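PDB 3M1G: putative glutathione S-transferase from Corynebacterium glutamicum, which probably acts as a glutathione transferase, using the thiol of glutathione in reactions with other molecules. Local coordinates for residues 201-206 with 210-215; 218-223 with 271-276. All blocks are in the same frame, centred on the assembly; numbering follows the deposited sequence.

Interaction 1 of 2, residues 201-206 with 210-215; sequences YRTGFA and EAHNEA
A215 and T203 meet where helix 199-204 and helix 209-229 lie against each other, and their CA atoms are 5.0 Å apart. The evidence for close packing is local: the A215 CB methyl points toward helix 199-204 and comes within 3.5 Å of T203 OG1 and 3.7 Å of R202 O. At chi1 -56° T203 OG1 stands beside its own backbone N, from where it bonds back to G199 O, and the same rotation sends CG2 to the imidazole of H212. That methyl reaches H212 ND1 at 3.6 Å, meeting the ring obliquely. T203 O lies in the ring plane at the imidazole edge, 3.6 Å from H212 ND1, and this buried nitrogen finds no bonding partner in the model. The other nitrogen, H212 NE2, is held by the backbone N of V317 of the second subunit. Past the helix end, A206 CB fits against H212 N at 3.4 Å. One water bridges the two segments, accepting from R202 NH2 at 2.9 Å and donating to A215 O at 2.8 Å. The contact thus packs two consecutive helices across the short connection between them, with R202 NH2 also reaching T194 O of helix 182-197 and Y201 OH bonding Y302 OH on helix 295-305.

Interaction 2 of 2, residues 218-223 with 271-276; sequences RLWVAL and TEMPNL
M273 and L276 lay their side-chain ends against W220 and L223, joining the start of helix 274-284 to helix 209-229 within the all-helical C-terminal domain of the glutathione transferase fold. All four touching residues are buried, yet the two segments bury only 157 Å² between them, and the nearest CA atoms, those of L223 and L276, are 8.5 Å apart: the gap is bridged by the side chains of M273 and L276, which reach the W220 ring and L223, including its carbonyl oxygen. Along the second segment, T271 and E272 come first and look to the dimer partner, T271 OG1 bonding E272 OE2 of the second subunit and E272 OE1 forming a salt bridge with K269 of the second subunit. M273, a selenomethionine at the N-cap position, then turns inward. Its chain is bent twice, at chi2 -72° and chi3 -80°, which brings its end to the indole: the methyl M273 CE sits 4.1 Å from W220 CZ3, at the ring edge and near its plane. The indole is steadied from its own helix by L223 CD1, 3.5 Å above one face near the rim, and by W220 NE1 bonding to C265 O. In the first turn of the helix, the backbone N atoms of N275 and L276 bond OE2 and OE1 of E227, respectively, which ties the beginning of helix 274-284 to helix 209-229. L276 completes the contact: its CD1 lies 4.4 Å from L223 CD2, and L223 O is approached by two methyls, L276 CD1 at 3.8 Å and M273 CE at 3.9 Å.

In the fold
Interactions 1 and 2 occupy successive parts of helix 209-229, with their centres about 17 Å apart, and each has a neighbour in the second subunit. They touch directly at two arginines: R202 NH2 and R218 NH2 are 3.4 Å apart, a pairing of like charges probably eased by the salt bridge of R218 to E195. Both also approach the predicted catalytic region. Segment 201-206 carries Y201, the predicted proton donor/acceptor, although Y201 does not itself touch 210-215, and the side chains of T203 and L223 each lie about 8 Å from that of Y259, a residue predicted to lower the pKa of the predicted nucleophile C70. Both contacts thus lie near Y259 without including it.

Interaction 1 of 2, residues 201-206 with 210-215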
loop_
_atom_site.group_PDB
_atom_site.type_symbol
_atom_site.label_atom_id
_atom_site.label_comp_id
_atom_site.label_asym_id
_atom_site.label_seq_id
_atom_site.Cartn_x
_atom_site.Cartn_y
_atom_site.Cartn_z
ATOM N N TYR A 201 14.858 -1.561 -4.386
ATOM C CA TYR A 201 15.836 -1.428 -3.299
ATOM C C TYR A 201 16.372 0.002 -3.192
ATOM O O TYR A 201 16.476 0.554 -2.093
ATOM C CB TYR A 201 17.003 -2.446 -3.459
ATOM C CG TYR A 201 16.554 -3.834 -3.140
ATOM C CD1 TYR A 201 16.521 -4.280 -1.840
ATOM C CD2 TYR A 201 16.100 -4.693 -4.134
ATOM C CE1 TYR A 201 16.052 -5.538 -1.527
ATOM C CE2 TYR A 201 15.618 -5.936 -3.822
ATOM C CZ TYR A 201 15.586 -6.337 -2.512
ATOM O OH TYR A 201 15.112 -7.582 -2.206
ATOM N N ARG A 202 16.670 0.624 -4.326
ATOM C CA ARG A 202 17.116 2.022 -4.338
ATOM C C ARG A 202 16.019 2.973 -3.777
ATOM O O ARG A 202 16.317 3.992 -3.127
ATOM C CB ARG A 202 17.498 2.393 -5.771
ATOM C CG ARG A 202 18.470 3.594 -5.943
ATOM C CD ARG A 202 19.289 3.485 -7.295
ATOM N NE ARG A 202 18.288 3.323 -8.327
ATOM C CZ ARG A 202 18.237 2.365 -9.255
ATOM N NH1 ARG A 202 19.235 1.504 -9.460
ATOM N NH2 ARG A 202 17.173 2.329 -10.046
ATOM N N THR A 203 14.750 2.618 -4.016
ATOM C CA THR A 203 13.611 3.380 -3.502
ATOM C C THR A 203 13.457 3.149 -2.014
ATOM O O THR A 203 13.369 4.101 -1.273
ATOM C CB THR A 203 12.285 3.056 -4.240
ATOM O OG1 THR A 203 12.468 3.270 -5.642
ATOM C CG2 THR A 203 11.139 3.965 -3.757
ATOM N N GLY A 204 13.506 1.896 -1.584
ATOM C CA GLY A 204 13.310 1.540 -0.199
ATOM C C GLY A 204 14.424 1.930 0.752
ATOM O O GLY A 204 14.141 2.322 1.888
ATOM N N PHE A 205 15.684 1.808 0.300
ATOM C CA PHE A 205 16.832 2.132 1.131
ATOM C C PHE A 205 17.358 3.544 0.922
ATOM O O PHE A 205 18.430 3.857 1.400
ATOM C CB PHE A 205 17.964 1.102 0.922
ATOM C CG PHE A 205 17.647 -0.254 1.488
ATOM C CD1 PHE A 205 17.312 -0.396 2.821
ATOM C CD2 PHE A 205 17.717 -1.376 0.721
ATOM C CE1 PHE A 205 17.006 -1.641 3.354
ATOM C CE2 PHE A 205 17.445 -2.629 1.268
ATOM C CZ PHE A 205 17.068 -2.742 2.577
ATOM N N ALA A 206 16.615 4.393 0.226
ATOM C CA ALA A 206 17.047 5.756 -0.021
ATOM C C ALA A 206 17.388 6.419 1.307
ATOM O O ALA A 206 16.662 6.256 2.293
ATOM C CB ALA A 206 15.975 6.540 -0.726
ATOM N N GLU A 210 15.247 13.234 -1.340
ATOM C CA GLU A 210 15.638 13.503 -2.719
ATOM C C GLU A 210 15.985 12.205 -3.423
ATOM O O GLU A 210 15.624 12.007 -4.571
ATOM C CB GLU A 210 16.855 14.445 -2.758
ATOM C CG GLU A 210 16.556 15.873 -2.281
ATOM C CD GLU A 210 16.190 16.034 -0.761
ATOM O OE1 GLU A 210 16.626 15.219 0.107
ATOM O OE2 GLU A 210 15.457 17.019 -0.448
ATOM N N ALA A 211 16.690 11.332 -2.724
ATOM C CA ALA A 211 17.101 10.057 -3.280
ATOM C C ALA A 211 15.868 9.186 -3.468
ATOM O O ALA A 211 15.763 8.478 -4.453
ATOM C CB ALA A 211 18.151 9.354 -2.375
ATOM N N HIS A 212 14.930 9.230 -2.517
ATOM C CA HIS A 212 13.657 8.497 -2.676
ATOM C C HIS A 212 12.925 8.967 -3.923
ATOM O O HIS A 212 12.508 8.140 -4.741
ATOM C CB HIS A 212 12.754 8.588 -1.437
ATOM C CG HIS A 212 11.349 8.123 -1.686
ATOM N ND1 HIS A 212 10.981 6.797 -1.622
ATOM C CD2 HIS A 212 10.243 8.803 -2.068
ATOM C CE1 HIS A 212 9.691 6.689 -1.904
ATOM N NE2 HIS A 212 9.215 7.899 -2.156
ATOM N N ASN A 213 12.766 10.271 -4.051
ATOM C CA ASN A 213 12.019 10.867 -5.159
ATOM C C ASN A 213 12.533 10.411 -6.536
ATOM O O ASN A 213 11.756 10.086 -7.439
ATOM C CB ASN A 213 12.068 12.382 -5.120
ATOM C CG ASN A 213 11.335 12.994 -3.914
ATOM O OD1 ASN A 213 10.598 12.329 -3.179
ATOM N ND2 ASN A 213 11.550 14.290 -3.726
ATOM N N GLU A 214 13.845 10.407 -6.693
ATOM C CA GLU A 214 14.443 10.041 -7.971
ATOM C C GLU A 214 14.314 8.551 -8.253
ATOM O O GLU A 214 14.006 8.157 -9.362
ATOM C CB GLU A 214 15.923 10.478 -8.037
ATOM C CG GLU A 214 16.527 10.304 -9.464
ATOM C CD GLU A 214 15.544 10.856 -10.541
ATOM O OE1 GLU A 214 15.069 12.052 -10.400
ATOM O OE2 GLU A 214 15.191 10.058 -11.470
ATOM N N ALA A 215 14.570 7.725 -7.259
ATOM C CA ALA A 215 14.473 6.315 -7.428
ATOM C C ALA A 215 13.032 5.907 -7.760
ATOM O O ALA A 215 12.797 5.066 -8.627
ATOM C CB ALA A 215 14.978 5.610 -6.180
HETATM O O HOH W 1 14.637 3.018 -8.799
#

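Interaction 2 of 2, residues 218-223 with 271-276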
loop_
_atom_site.group_PDB
_atom_site.type_symbol
_atom_site.label_atom_id
_atom_site.label_comp_id
_atom_site.label_asym_id
_atom_site.label_seq_id
_atom_site.Cartn_x
_atom_site.Cartn_y
_atom_site.Cartn_z
ATOM N N ARG A 218 12.199 6.748 -11.402
ATOM C CA ARG A 218 12.795 5.737 -12.287
ATOM C C ARG A 218 12.022 4.427 -12.284
ATOM O O ARG A 218 11.776 3.834 -13.336
ATOM C CB ARG A 218 14.271 5.497 -11.935
ATOM C CG ARG A 218 15.201 6.612 -12.463
ATOM C CD ARG A 218 16.631 6.439 -11.948
ATOM N NE ARG A 218 17.270 5.190 -12.421
ATOM C CZ ARG A 218 18.496 4.802 -12.067
ATOM N NH1 ARG A 218 19.204 5.519 -11.206
ATOM N NH2 ARG A 218 19.008 3.691 -12.539
ATOM N N LEU A 219 11.624 3.967 -11.108
ATOM C CA LEU A 219 10.903 2.702 -11.007
ATOM C C LEU A 219 9.608 2.759 -11.826
ATOM O O LEU A 219 9.276 1.825 -12.571
ATOM C CB LEU A 219 10.597 2.377 -9.535
ATOM C CG LEU A 219 9.666 1.219 -9.240
ATOM C CD1 LEU A 219 10.279 -0.114 -9.673
ATOM C CD2 LEU A 219 9.297 1.182 -7.721
ATOM N N TRP A 220 8.880 3.858 -11.704
ATOM C CA TRP A 220 7.572 3.939 -12.347
ATOM C C TRP A 220 7.606 4.202 -13.850
ATOM O O TRP A 220 6.698 3.765 -14.564
ATOM C CB TRP A 220 6.630 4.913 -11.558
ATOM C CG TRP A 220 6.158 4.175 -10.330
ATOM C CD1 TRP A 220 6.627 4.309 -9.048
ATOM C CD2 TRP A 220 5.204 3.129 -10.292
ATOM N NE1 TRP A 220 6.028 3.397 -8.229
ATOM C CE2 TRP A 220 5.152 2.654 -8.961
ATOM C CE3 TRP A 220 4.371 2.542 -11.251
ATOM C CZ2 TRP A 220 4.289 1.658 -8.566
ATOM C CZ3 TRP A 220 3.520 1.523 -10.856
ATOM C CH2 TRP A 220 3.491 1.092 -9.531
ATOM N N VAL A 221 8.631 4.904 -14.330
ATOM C CA VAL A 221 8.879 5.010 -15.777
ATOM C C VAL A 221 9.059 3.576 -16.330
ATOM O O VAL A 221 8.468 3.227 -17.362
ATOM C CB VAL A 221 10.148 5.858 -16.102
ATOM C CG1 VAL A 221 10.630 5.601 -17.518
ATOM C CG2 VAL A 221 9.895 7.408 -15.898
ATOM N N ALA A 222 9.817 2.741 -15.627
ATOM C CA ALA A 222 10.048 1.382 -16.110
ATOM C C ALA A 222 8.806 0.491 -15.974
ATOM O O ALA A 222 8.501 -0.282 -16.884
ATOM C CB ALA A 222 11.260 0.734 -15.411
ATOM N N LEU A 223 8.091 0.565 -14.852
ATOM C CA LEU A 223 6.849 -0.227 -14.724
ATOM C C LEU A 223 5.801 0.182 -15.767
ATOM O O LEU A 223 5.052 -0.665 -16.305
ATOM C CB LEU A 223 6.283 -0.160 -13.305
ATOM C CG LEU A 223 7.106 -0.851 -12.193
ATOM C CD1 LEU A 223 6.507 -0.572 -10.777
ATOM C CD2 LEU A 223 7.259 -2.367 -12.414
ATOM N N THR A 271 -2.010 -4.962 -8.583
ATOM C CA THR A 271 -3.429 -5.285 -8.863
ATOM C C THR A 271 -4.139 -4.197 -9.659
ATOM O O THR A 271 -5.115 -4.484 -10.331
ATOM C CB THR A 271 -4.217 -5.549 -7.563
ATOM O OG1 THR A 271 -4.171 -4.362 -6.767
ATOM C CG2 THR A 271 -3.555 -6.761 -6.766
ATOM N N GLU A 272 -3.625 -2.964 -9.643
ATOM C CA GLU A 272 -4.231 -1.870 -10.411
ATOM C C GLU A 272 -3.592 -1.621 -11.789
ATOM O O GLU A 272 -3.976 -0.689 -12.462
ATOM C CB GLU A 272 -4.146 -0.550 -9.612
ATOM C CG GLU A 272 -4.774 -0.604 -8.216
ATOM C CD GLU A 272 -4.576 0.699 -7.449
ATOM O OE1 GLU A 272 -3.418 1.035 -7.053
ATOM O OE2 GLU A 272 -5.589 1.410 -7.279
HETATM N N MSE A 273 -2.609 -2.435 -12.182
HETATM C CA MSE A 273 -1.917 -2.320 -13.465
HETATM C C MSE A 273 -2.367 -3.534 -14.284
HETATM O O MSE A 273 -1.882 -4.646 -14.065
HETATM C CB MSE A 273 -0.409 -2.376 -13.260
HETATM C CG MSE A 273 0.176 -1.276 -12.349
HETATM SE SE MSE A 273 0.161 0.449 -13.190
HETATM C CE MSE A 273 1.778 0.204 -14.291
ATOM N N PRO A 274 -3.315 -3.346 -15.191
ATOM C CA PRO A 274 -4.013 -4.532 -15.683
ATOM C C PRO A 274 -3.136 -5.553 -16.407
ATOM O O PRO A 274 -3.296 -6.752 -16.161
ATOM C CB PRO A 274 -5.077 -3.978 -16.652
ATOM C CG PRO A 274 -5.196 -2.542 -16.356
ATOM C CD PRO A 274 -3.932 -2.084 -15.627
ATOM N N ASN A 275 -2.254 -5.101 -17.302
ATOM C CA ASN A 275 -1.380 -6.053 -17.981
ATOM C C ASN A 275 -0.386 -6.735 -17.049
ATOM O O ASN A 275 -0.252 -7.969 -17.097
ATOM C CB ASN A 275 -0.678 -5.417 -19.160
ATOM C CG ASN A 275 -1.643 -5.065 -20.249
ATOM O OD1 ASN A 275 -2.308 -5.932 -20.783
ATOM N ND2 ASN A 275 -1.777 -3.795 -20.529
ATOM N N LEU A 276 0.270 -5.969 -16.181
ATOM C CA LEU A 276 1.217 -6.572 -15.230
ATOM C C LEU A 276 0.517 -7.554 -14.323
ATOM O O LEU A 276 1.100 -8.591 -13.972
ATOM C CB LEU A 276 1.935 -5.515 -14.383
ATOM C CG LEU A 276 2.986 -4.691 -15.162
ATOM C CD1 LEU A 276 3.423 -3.459 -14.318
ATOM C CD2 LEU A 276 4.164 -5.541 -15.502
#